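Local coordinates for surface protein SPB1 (PDB 4UZG), which forms the backbone subunit of the group B streptococcus 2b pilus, whose copies are probably joined into a fibre by sortase, at residues Ala135-Ala140 / Asn270-Pro275; Tyr38-Thr43 / Phe91-Pro96. All blocks are in the same frame, centred on the assembly; numbering follows the deposited sequence. Where two conformers were deposited one is given.

Interaction 1: Ala135-Ala140 / Asn270-Pro275; sequences AKPGSA and NLLVNP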
ATOM      1  N   ALA A 135       3.298  -6.690  -4.826  1.00  7.41           N
ATOM      2  CA  ALA A 135       2.280  -5.722  -5.182  1.00  8.04           C
ATOM      3  C   ALA A 135       2.463  -5.269  -6.626  1.00  7.86           C
ATOM      4  O   ALA A 135       3.587  -5.101  -7.111  1.00  8.24           O
ATOM      5  CB  ALA A 135       2.372  -4.536  -4.269  1.00  9.00           C
ATOM      6  N   LYS A 136       1.358  -5.074  -7.320  1.00  8.03           N
ATOM      7  CA  LYS A 136       1.401  -4.577  -8.681  1.00  8.40           C
ATOM      8  C   LYS A 136       1.277  -3.073  -8.681  1.00  7.94           C
ATOM      9  O   LYS A 136       0.474  -2.515  -7.939  1.00  8.16           O
ATOM     10  CB  LYS A 136       0.252  -5.171  -9.486  1.00 11.60           C
ATOM     11  CG  LYS A 136       0.202  -6.665  -9.477  1.00 17.42           C
ATOM     12  CD  LYS A 136       1.322  -7.263 -10.254  1.00 22.66           C
ATOM     13  CE  LYS A 136       1.010  -8.723 -10.566  1.00 26.24           C
ATOM     14  NZ  LYS A 136       2.207  -9.458 -11.048  1.00 27.66           N
ATOM     15  N   PRO A 137       2.004  -2.389  -9.584  1.00  7.58           N
ATOM     16  CA  PRO A 137       1.950  -0.924  -9.641  1.00  7.64           C
ATOM     17  C   PRO A 137       0.797  -0.428 -10.502  1.00  7.29           C
ATOM     18  O   PRO A 137       0.234  -1.135 -11.329  1.00  8.38           O
ATOM     19  CB  PRO A 137       3.312  -0.563 -10.272  1.00  7.60           C
ATOM     20  CG  PRO A 137       3.561  -1.705 -11.212  1.00  8.40           C
ATOM     21  CD  PRO A 137       3.074  -2.917 -10.457  1.00  8.36           C
ATOM     22  N   GLY A 138       0.482   0.845 -10.300  1.00  7.68           N
ATOM     23  CA  GLY A 138      -0.462   1.540 -11.153  1.00  8.09           C
ATOM     24  C   GLY A 138      -1.855   1.705 -10.578  1.00  9.24           C
ATOM     25  O   GLY A 138      -2.129   1.339  -9.425  1.00  9.26           O
ATOM     26  N   SER A 139      -2.730   2.238 -11.417  1.00 10.05           N
ATOM     27  CA  SER A 139      -4.040   2.757 -11.019  1.00 11.30           C
ATOM     28  C   SER A 139      -5.219   1.894 -11.482  1.00 12.74           C
ATOM     29  O   SER A 139      -6.362   2.256 -11.254  1.00 14.88           O
ATOM     30  CB  SER A 139      -4.195   4.177 -11.586  1.00 11.90           C
ATOM     31  OG  SER A 139      -3.154   5.018 -11.127  1.00 12.53           O
ATOM     32  N   ALA A 140      -4.943   0.770 -12.135  1.00 13.25           N
ATOM     33  CA  ALA A 140      -5.995  -0.068 -12.708  1.00 13.69           C
ATOM     34  C   ALA A 140      -6.666  -0.940 -11.650  1.00 12.77           C
ATOM     35  O   ALA A 140      -6.353  -0.871 -10.467  1.00 12.41           O
ATOM     36  CB  ALA A 140      -5.409  -0.937 -13.806  1.00 15.84           C
ATOM     37  N   ASN A 270      -0.819   7.916 -14.128  1.00 10.79           N
ATOM     38  CA  ASN A 270       0.296   8.703 -13.632  0.56 10.47           C
ATOM     39  C   ASN A 270       1.184   7.959 -12.624  1.00  8.89           C
ATOM     40  O   ASN A 270       2.202   8.506 -12.183  1.00  8.98           O
ATOM     41  CB  ASN A 270      -0.169  10.057 -13.100  0.56 10.97           C
ATOM     42  CG  ASN A 270      -1.056   9.940 -11.910  0.56 11.62           C
ATOM     43  OD1 ASN A 270      -1.029   8.944 -11.189  0.56 12.53           O
ATOM     44  ND2 ASN A 270      -1.852  10.971 -11.681  0.56 13.73           N
ATOM     45  N   LEU A 271       0.840   6.702 -12.320  1.00  8.00           N
ATOM     46  CA  LEU A 271       1.701   5.841 -11.484  1.00  7.55           C
ATOM     47  C   LEU A 271       2.579   4.897 -12.308  1.00  7.52           C
ATOM     48  O   LEU A 271       3.316   4.109 -11.736  1.00  7.67           O
ATOM     49  CB  LEU A 271       0.862   5.074 -10.461  1.00  8.14           C
ATOM     50  CG  LEU A 271       0.266   5.944  -9.355  1.00  9.10           C
ATOM     51  CD1 LEU A 271      -0.625   5.061  -8.485  1.00  9.68           C
ATOM     52  CD2 LEU A 271       1.359   6.607  -8.529  1.00 10.63           C
ATOM     53  N   LEU A 272       2.512   5.000 -13.627  1.00  7.50           N
ATOM     54  CA  LEU A 272       3.331   4.201 -14.528  1.00  7.91           C
ATOM     55  C   LEU A 272       4.017   5.179 -15.479  1.00  8.33           C
ATOM     56  O   LEU A 272       3.428   5.595 -16.474  1.00 10.09           O
ATOM     57  CB  LEU A 272       2.502   3.176 -15.308  1.00  9.09           C
ATOM     58  CG  LEU A 272       1.709   2.176 -14.477  1.00  8.98           C
ATOM     59  CD1 LEU A 272       0.833   1.336 -15.392  1.00 11.06           C
ATOM     60  CD2 LEU A 272       2.615   1.303 -13.649  1.00  9.47           C
ATOM     61  N   VAL A 273       5.250   5.571 -15.162  1.00  7.37           N
ATOM     62  CA  VAL A 273       5.893   6.640 -15.911  1.00  7.28           C
ATOM     63  C   VAL A 273       7.130   6.107 -16.641  1.00  7.45           C
ATOM     64  O   VAL A 273       7.738   5.100 -16.260  1.00  7.97           O
ATOM     65  CB  VAL A 273       6.231   7.874 -15.023  1.00  7.78           C
ATOM     66  CG1 VAL A 273       4.991   8.425 -14.364  1.00  9.07           C
ATOM     67  CG2 VAL A 273       7.273   7.576 -13.989  1.00  7.94           C
ATOM     68  N   ASN A 274       7.485   6.817 -17.710  1.00  7.86           N
ATOM     69  CA  ASN A 274       8.471   6.355 -18.671  1.00  8.51           C
ATOM     70  C   ASN A 274       9.414   7.468 -19.103  1.00  8.74           C
ATOM     71  O   ASN A 274       9.440   7.841 -20.278  1.00 10.53           O
ATOM     72  CB  ASN A 274       7.764   5.826 -19.915  1.00 11.25           C
ATOM     73  CG  ASN A 274       6.803   4.715 -19.611  1.00 13.42           C
ATOM     74  OD1 ASN A 274       7.160   3.528 -19.654  1.00 15.53           O
ATOM     75  ND2 ASN A 274       5.562   5.083 -19.296  1.00 14.67           N
ATOM     76  N   PRO A 275      10.235   7.994 -18.186  1.00  8.04           N
ATOM     77  CA  PRO A 275      11.195   9.024 -18.584  1.00  8.83           C
ATOM     78  C   PRO A 275      12.243   8.502 -19.574  1.00  8.71           C
ATOM     79  O   PRO A 275      12.706   7.362 -19.451  1.00  9.35           O
ATOM     80  CB  PRO A 275      11.862   9.390 -17.248  1.00  9.39           C
ATOM     81  CG  PRO A 275      11.726   8.158 -16.412  1.00  8.36           C
ATOM     82  CD  PRO A 275      10.349   7.663 -16.758  1.00  8.36           C
TER
HETATM   83  O   HOH W   1      -3.267   7.575 -10.225  1.00 27.05           O
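The puckered pyrrolidine ring of P137 meets L272 through its CB and CG atoms, which face the methyl CD2; P137 CB lies 3.9 Å from L272 CD2, and the two side chains cross at about a right angle. The planar group here, the carboxamide of N270, joins in through OD1 by way of a water. That water gives hydrogen bonds to both sides, 2.7 Å to S139 OG and 2.8 Å to N270 OD1. N270 was modelled in two conformers, so the bridge is doubtful in the other.

Between these ends the backbone of G138 is the meeting point. L271 CB sits 3.8 Å from G138 CA, and L272 CD2 is 4.0 Å from the same carbon. At the backbone angles of G138 (phi 102°) a CB would be jammed against the carbonyl O of P137, which favours glycine by itself; its absence also spares a tight approach to L272 CD1. In L271, chi1 (-70°) sets CG beside the backbone N, and chi2 (176°) carries CD1 on to S139 OG, 3.7 Å away, an apolar group beside a hydroxyl.

The segments share no direct hydrogen bond, but D269 OD1 is a common partner, hydrogen-bonded to both S139 OG and L271 N. R167 NH1 holds 135-140 alone, through G138 O and A140 O. The chemistry is consistent with a junction, between the loop joining strands 121-131 and 146-153 and the corner leading into strand 273-279, held by apolar contact together with a polar link through D269.

Interaction 2: Tyr38-Thr43 / Phe91-Pro96; sequences YVIKDT and FTITIP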
ATOM      1  N   TYR A  38     -21.257  -9.039  16.699  1.00  6.44           N
ATOM      2  CA  TYR A  38     -20.880  -8.619  15.350  1.00  7.05           C
ATOM      3  C   TYR A  38     -19.587  -9.327  14.987  1.00  6.58           C
ATOM      4  O   TYR A  38     -18.672  -9.411  15.804  1.00  8.13           O
ATOM      5  CB  TYR A  38     -20.716  -7.078  15.235  1.00  6.97           C
ATOM      6  CG  TYR A  38     -22.036  -6.381  15.182  1.00  6.55           C
ATOM      7  CD1 TYR A  38     -22.713  -6.223  13.985  1.00  7.00           C
ATOM      8  CD2 TYR A  38     -22.641  -5.922  16.343  1.00  7.29           C
ATOM      9  CE1 TYR A  38     -23.969  -5.636  13.953  1.00  7.51           C
ATOM     10  CE2 TYR A  38     -23.883  -5.320  16.313  1.00  7.58           C
ATOM     11  CZ  TYR A  38     -24.568  -5.208  15.129  1.00  7.56           C
ATOM     12  OH  TYR A  38     -25.824  -4.643  15.079  1.00  9.31           O
ATOM     13  N   VAL A  39     -19.510  -9.805  13.754  1.00  6.91           N
ATOM     14  CA  VAL A  39     -18.339 -10.533  13.260  1.00  6.99           C
ATOM     15  C   VAL A  39     -17.715  -9.756  12.110  1.00  6.76           C
ATOM     16  O   VAL A  39     -18.381  -9.472  11.102  1.00  7.44           O
ATOM     17  CB  VAL A  39     -18.735 -11.929  12.772  1.00  7.96           C
ATOM     18  CG1 VAL A  39     -17.492 -12.685  12.328  1.00  9.54           C
ATOM     19  CG2 VAL A  39     -19.498 -12.708  13.851  1.00  9.14           C
ATOM     20  N   ILE A  40     -16.435  -9.413  12.262  1.00  6.86           N
ATOM     21  CA  ILE A  40     -15.663  -8.699  11.254  1.00  7.16           C
ATOM     22  C   ILE A  40     -14.661  -9.691  10.676  1.00  7.22           C
ATOM     23  O   ILE A  40     -13.798 -10.197  11.386  1.00  9.12           O
ATOM     24  CB  ILE A  40     -14.909  -7.514  11.891  1.00  7.72           C
ATOM     25  CG1 ILE A  40     -15.897  -6.536  12.534  1.00 10.30           C
ATOM     26  CG2 ILE A  40     -14.033  -6.820  10.845  1.00  9.11           C
ATOM     27  CD1 ILE A  40     -16.014  -6.672  14.047  1.00 14.54           C
ATOM     28  N   LYS A  41     -14.785  -9.965   9.381  1.00  6.90           N
ATOM     29  CA  LYS A  41     -13.896 -10.903   8.698  1.00  7.19           C
ATOM     30  C   LYS A  41     -13.134 -10.162   7.630  1.00  7.39           C
ATOM     31  O   LYS A  41     -13.733  -9.483   6.807  1.00 10.10           O
ATOM     32  CB  LYS A  41     -14.687 -12.024   8.037  1.00  8.39           C
ATOM     33  CG  LYS A  41     -15.191 -13.051   8.989  1.00 13.62           C
ATOM     34  CD  LYS A  41     -15.908 -14.195   8.291  1.00 17.69           C
ATOM     35  CE  LYS A  41     -16.430 -15.213   9.302  1.00 21.11           C
ATOM     36  NZ  LYS A  41     -17.057 -16.379   8.613  1.00 24.44           N
ATOM     37  N   ASP A  42     -11.811 -10.288   7.618  1.00  6.95           N
ATOM     38  CA  ASP A  42     -10.976  -9.536   6.665  1.00  7.12           C
ATOM     39  C   ASP A  42     -10.100 -10.517   5.921  1.00  7.12           C
ATOM     40  O   ASP A  42      -9.298 -11.243   6.530  1.00  8.75           O
ATOM     41  CB  ASP A  42     -10.136  -8.539   7.450  1.00  7.84           C
ATOM     42  CG  ASP A  42      -9.417  -7.547   6.578  1.00  8.47           C
ATOM     43  OD1 ASP A  42      -8.949  -7.884   5.486  1.00 12.52           O
ATOM     44  OD2 ASP A  42      -9.253  -6.378   7.031  1.00 10.90           O
ATOM     45  N   THR A  43     -10.291 -10.570   4.603  1.00  6.93           N
ATOM     46  CA  THR A  43      -9.460 -11.391   3.739  1.00  8.00           C
ATOM     47  C   THR A  43      -8.462 -10.442   3.054  1.00  6.65           C
ATOM     48  O   THR A  43      -8.845  -9.608   2.238  1.00  7.25           O
ATOM     49  CB  THR A  43     -10.288 -12.128   2.689  1.00  9.63           C
ATOM     50  OG1 THR A  43     -11.298 -12.900   3.336  1.00 11.61           O
ATOM     51  CG2 THR A  43      -9.403 -13.046   1.835  1.00 11.60           C
ATOM     52  N   PHE A  91      -7.814 -12.289   9.225  1.00  7.00           N
ATOM     53  CA  PHE A  91      -8.292 -12.288  10.595  1.00  6.48           C
ATOM     54  C   PHE A  91      -9.810 -12.223  10.653  1.00  6.63           C
ATOM     55  O   PHE A  91     -10.467 -11.735   9.729  1.00  7.44           O
ATOM     56  CB  PHE A  91      -7.668 -11.164  11.427  1.00  7.24           C
ATOM     57  CG  PHE A  91      -8.087  -9.762  11.033  1.00  7.04           C
ATOM     58  CD1 PHE A  91      -9.233  -9.198  11.541  1.00  7.64           C
ATOM     59  CD2 PHE A  91      -7.311  -9.013  10.147  1.00  7.32           C
ATOM     60  CE1 PHE A  91      -9.608  -7.918  11.203  1.00  7.97           C
ATOM     61  CE2 PHE A  91      -7.671  -7.717   9.801  1.00  7.43           C
ATOM     62  CZ  PHE A  91      -8.827  -7.159  10.323  1.00  7.54           C
ATOM     63  N   THR A  92     -10.334 -12.690  11.785  1.00  6.35           N
ATOM     64  CA  THR A  92     -11.722 -12.554  12.153  1.00  6.91           C
ATOM     65  C   THR A  92     -11.789 -12.056  13.584  1.00  7.14           C
ATOM     66  O   THR A  92     -11.187 -12.647  14.476  1.00  8.25           O
ATOM     67  CB  THR A  92     -12.455 -13.917  12.069  1.00  8.66           C
ATOM     68  OG1 THR A  92     -12.343 -14.427  10.746  1.00 10.54           O
ATOM     69  CG2 THR A  92     -13.915 -13.772  12.455  1.00 10.31           C
ATOM     70  N   ILE A  93     -12.544 -10.979  13.786  1.00  7.01           N
ATOM     71  CA  ILE A  93     -12.795 -10.410  15.096  1.00  6.79           C
ATOM     72  C   ILE A  93     -14.278 -10.564  15.408  1.00  7.52           C
ATOM     73  O   ILE A  93     -15.120 -10.178  14.607  1.00  8.06           O
ATOM     74  CB  ILE A  93     -12.363  -8.928  15.138  1.00  7.40           C
ATOM     75  CG1 ILE A  93     -10.838  -8.856  15.221  1.00  8.07           C
ATOM     76  CG2 ILE A  93     -13.002  -8.184  16.328  1.00  8.94           C
ATOM     77  CD1 ILE A  93     -10.254  -7.490  15.001  1.00 10.23           C
ATOM     78  N   THR A  94     -14.593 -11.136  16.567  1.00  7.17           N
ATOM     79  CA  THR A  94     -15.978 -11.320  16.988  1.00  7.72           C
ATOM     80  C   THR A  94     -16.183 -10.486  18.237  1.00  7.90           C
ATOM     81  O   THR A  94     -15.488 -10.664  19.226  1.00  9.82           O
ATOM     82  CB  THR A  94     -16.270 -12.793  17.265  1.00  9.43           C
ATOM     83  OG1 THR A  94     -15.990 -13.544  16.086  1.00 10.90           O
ATOM     84  CG2 THR A  94     -17.712 -13.007  17.657  1.00 11.14           C
ATOM     85  N   ILE A  95     -17.146  -9.567  18.176  1.00  7.13           N
ATOM     86  CA  ILE A  95     -17.425  -8.663  19.283  1.00  7.12           C
ATOM     87  C   ILE A  95     -18.748  -9.116  19.936  1.00  7.61           C
ATOM     88  O   ILE A  95     -19.815  -8.980  19.349  1.00  7.50           O
ATOM     89  CB  ILE A  95     -17.563  -7.210  18.809  1.00  7.41           C
ATOM     90  CG1 ILE A  95     -16.286  -6.755  18.087  1.00  8.22           C
ATOM     91  CG2 ILE A  95     -17.891  -6.304  19.995  1.00  8.38           C
ATOM     92  CD1 ILE A  95     -16.375  -5.368  17.473  1.00  9.17           C
ATOM     93  N   PRO A  96     -18.688  -9.667  21.154  1.00  7.73           N
ATOM     94  CA  PRO A  96     -19.943 -10.018  21.828  1.00  8.47           C
ATOM     95  C   PRO A  96     -20.737  -8.742  22.130  1.00  7.47           C
ATOM     96  O   PRO A  96     -20.170  -7.715  22.500  1.00  8.28           O
ATOM     97  CB  PRO A  96     -19.480 -10.748  23.101  1.00 10.67           C
ATOM     98  CG  PRO A  96     -18.131 -10.237  23.363  1.00 11.84           C
ATOM     99  CD  PRO A  96     -17.520  -9.984  21.992  1.00  9.37           C
TER
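D42 and F91 are brought together by two different first torsions: in D42, CG stands anti to the backbone N (chi1 -170°), while in F91, CG lies between N and the carbonyl carbon (chi1 68°). The ring thereby leans toward the partner strand, and D42 CB rests over one face in a CH-pi contact, 3.6 Å from the F91 ring centroid and offset toward the rim. D42 OD2 comes 3.4 Å from F91 CZ, with carboxylate and ring planes 46° apart. On the same face of the sheet, I40 CD1 meets I95 CD1 at 3.7 Å.

Six backbone hydrogen bonds establish the antiparallel register in hydrogen-bonded pairs Y38-I95, I40-I93 and D42-F91; the bond from F91 N to D42 O, at 3.2 Å, is the longest. On the other face, V39 CG1 touches T92 CG2 at 3.7 Å, and K41 runs beside T92, pointing the same way.

Buried, the D42 carboxylate has weak hydrogen bonds to K4 NZ and Y127 OH, and the Y127 ring also meets F91 edge-to-face. Strands 146-153 and 81-87 continue the sheet on either side of the pair, while I21 of strand 16-26 packs against I40, D42 and F91.

How the interactions relate
After strands 4-6 and 16-26 and two short strands, the chain reaches strand 37-43, then passes through strands 50-62, 68-73 and 81-87 before strand 90-96 returns antiparallel to it; interaction 2 closes that excursion of 47 residues within one mixed sheet. The chain then runs along strand 121-131 into the loop where interaction 1 opens, and 129 residues later this contact closes at the start of strand 273-279. The two loops follow in series, neither nested nor crossed. The centres of interactions 1 and 2 are about 33 Å apart, on opposite sides of the chain's centre. With strand 90-96 beside 37-43 in the sheet order, interaction 2 joins neighbours inside the N-terminal half, whereas interaction 1 joins that half to the C-terminal sheets.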